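Long-range contact in DUF4442 domain-containing protein (Pseudomonas aeruginosa, PDB 1SH8), which is of unknown function but has a hotdog-type domain and is probably a thioesterase: residues P33-L38 against E100-A105. Sequence-based numbering, arbitrary orientation.
Sequences PGYVRL and EARLDA
Tyr35 and Glu100 meet on one face of an antiparallel strand pair: the tyrosine CG lies anti to its backbone N (chi1 178°), while the glutamate CG sits between backbone N and carbonyl carbon (chi1 58°), its chain extended beyond. Tyr35 OH donates to Glu100 OE1 at 2.6 Å, reaching it from above the carboxylate plane. A phenol suits this place because its hydroxyl also accepts: Arg37 NH1, 3.0 Å from Tyr35 OH, approaches in the ring plane, although the main partner of Arg37 is Glu29 in a salt bridge. Strand 35-40 runs antiparallel between strands 27-32 and 97-102. Val36 and Ala101 form a hydrogen-bonded pair (Val36 N to Ala101 O and Ala101 N to Val36 O, both 3.0 Å), their small apolar side chains turned to the buried face against helix 64-72, as the hotdog fold packs its sheet on a helix. Just beyond the Tyr35-Arg102 pair, Gly34 O accepts from Leu103 N at 2.9 Å; positive phi and the nearness of Leu103 O to where a side chain would start both suit glycine. The tyrosine hydroxyl thus bridges arginine and glutamate, whose opposite charges would probably polarise it and strengthen the short bond to Glu100.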
loop_
_atom_site.group_PDB
_atom_site.type_symbol
_atom_site.label_atom_id
_atom_site.label_comp_id
_atom_site.label_asym_id
_atom_site.label_seq_id
_atom_site.Cartn_x
_atom_site.Cartn_y
_atom_site.Cartn_z
ATOM N N PRO A 33 -21.364 -4.510 -12.264
ATOM C CA PRO A 33 -21.400 -5.669 -11.372
ATOM C C PRO A 33 -20.400 -6.708 -11.880
ATOM O O PRO A 33 -20.420 -7.060 -13.059
ATOM C CB PRO A 33 -22.841 -6.152 -11.500
ATOM C CG PRO A 33 -23.599 -4.871 -11.720
ATOM C CD PRO A 33 -22.720 -4.141 -12.716
ATOM N N GLY A 34 -19.512 -7.169 -11.004
ATOM C CA GLY A 34 -18.537 -8.173 -11.393
ATOM C C GLY A 34 -17.339 -7.742 -12.229
ATOM O O GLY A 34 -16.506 -8.577 -12.561
ATOM N N TYR A 35 -17.237 -6.463 -12.583
ATOM C CA TYR A 35 -16.102 -6.002 -13.379
ATOM C C TYR A 35 -15.773 -4.528 -13.184
ATOM O O TYR A 35 -16.646 -3.667 -13.283
ATOM C CB TYR A 35 -16.341 -6.251 -14.873
ATOM C CG TYR A 35 -15.212 -5.734 -15.742
ATOM C CD1 TYR A 35 -13.975 -6.388 -15.779
ATOM C CD2 TYR A 35 -15.358 -4.558 -16.480
ATOM C CE1 TYR A 35 -12.905 -5.879 -16.529
ATOM C CE2 TYR A 35 -14.297 -4.037 -17.230
ATOM C CZ TYR A 35 -13.076 -4.703 -17.251
ATOM O OH TYR A 35 -12.036 -4.191 -17.995
ATOM N N VAL A 36 -14.500 -4.243 -12.917
ATOM C CA VAL A 36 -14.049 -2.870 -12.735
ATOM C C VAL A 36 -12.695 -2.678 -13.408
ATOM O O VAL A 36 -11.914 -3.627 -13.543
ATOM C CB VAL A 36 -13.896 -2.488 -11.226
ATOM C CG1 VAL A 36 -15.208 -2.731 -10.486
ATOM C CG2 VAL A 36 -12.757 -3.280 -10.583
ATOM N N ARG A 37 -12.440 -1.452 -13.849
ATOM C CA ARG A 37 -11.163 -1.094 -14.460
ATOM C C ARG A 37 -10.824 0.300 -13.956
ATOM O O ARG A 37 -11.602 1.238 -14.138
ATOM C CB ARG A 37 -11.235 -1.093 -15.994
ATOM C CG ARG A 37 -9.885 -0.774 -16.634
ATOM C CD ARG A 37 -9.857 -1.068 -18.126
ATOM N NE ARG A 37 -10.620 -0.116 -18.931
ATOM C CZ ARG A 37 -11.773 -0.385 -19.539
ATOM N NH1 ARG A 37 -12.329 -1.586 -19.432
ATOM N NH2 ARG A 37 -12.350 0.542 -20.291
ATOM N N LEU A 38 -9.666 0.423 -13.313
ATOM C CA LEU A 38 -9.227 1.696 -12.751
ATOM C C LEU A 38 -7.919 2.158 -13.377
ATOM O O LEU A 38 -7.159 1.351 -13.922
ATOM C CB LEU A 38 -9.029 1.555 -11.236
ATOM C CG LEU A 38 -10.106 0.810 -10.435
ATOM C CD1 LEU A 38 -9.643 0.696 -8.984
ATOM C CD2 LEU A 38 -11.444 1.537 -10.524
ATOM N N GLU A 100 -7.529 -4.127 -13.902
ATOM C CA GLU A 100 -8.910 -4.549 -14.047
ATOM C C GLU A 100 -9.082 -5.781 -13.171
ATOM O O GLU A 100 -8.124 -6.506 -12.898
ATOM C CB GLU A 100 -9.292 -4.803 -15.516
ATOM C CG GLU A 100 -8.497 -5.818 -16.294
ATOM C CD GLU A 100 -8.772 -5.716 -17.802
ATOM O OE1 GLU A 100 -9.952 -5.733 -18.206
ATOM O OE2 GLU A 100 -7.805 -5.615 -18.589
ATOM N N ALA A 101 -10.296 -5.981 -12.679
ATOM C CA ALA A 101 -10.578 -7.105 -11.801
ATOM C C ALA A 101 -12.015 -7.540 -12.006
ATOM O O ALA A 101 -12.865 -6.731 -12.365
ATOM C CB ALA A 101 -10.361 -6.694 -10.349
ATOM N N ARG A 102 -12.286 -8.817 -11.772
ATOM C CA ARG A 102 -13.637 -9.315 -11.947
ATOM C C ARG A 102 -14.042 -10.372 -10.923
ATOM O O ARG A 102 -13.200 -10.974 -10.257
ATOM C CB ARG A 102 -13.801 -9.872 -13.369
ATOM C CG ARG A 102 -12.874 -11.028 -13.716
ATOM C CD ARG A 102 -12.991 -11.411 -15.203
ATOM N NE ARG A 102 -12.415 -10.403 -16.094
ATOM C CZ ARG A 102 -12.558 -10.396 -17.420
ATOM N NH1 ARG A 102 -13.266 -11.345 -18.023
ATOM N NH2 ARG A 102 -11.988 -9.440 -18.149
ATOM N N LEU A 103 -15.355 -10.547 -10.793
ATOM C CA LEU A 103 -15.976 -11.541 -9.916
ATOM C C LEU A 103 -17.118 -12.100 -10.755
ATOM O O LEU A 103 -17.964 -11.335 -11.218
ATOM C CB LEU A 103 -16.569 -10.895 -8.660
ATOM C CG LEU A 103 -15.675 -10.540 -7.480
ATOM C CD1 LEU A 103 -16.520 -9.880 -6.391
ATOM C CD2 LEU A 103 -15.007 -11.800 -6.953
ATOM N N ASP A 104 -17.157 -13.411 -10.969
ATOM C CA ASP A 104 -18.241 -13.962 -11.780
ATOM C C ASP A 104 -19.575 -13.910 -11.029
ATOM O O ASP A 104 -19.609 -13.831 -9.795
ATOM C CB ASP A 104 -17.932 -15.399 -12.220
ATOM C CG ASP A 104 -17.967 -16.380 -11.074
ATOM O OD1 ASP A 104 -17.053 -16.333 -10.223
ATOM O OD2 ASP A 104 -18.911 -17.196 -11.020
ATOM N N ALA A 105 -20.669 -13.946 -11.786
ATOM C CA ALA A 105 -22.014 -13.880 -11.226
ATOM C C ALA A 105 -22.258 -14.895 -10.116
ATOM O O ALA A 105 -22.859 -14.576 -9.085
ATOM C CB ALA A 105 -23.042 -14.070 -12.332
#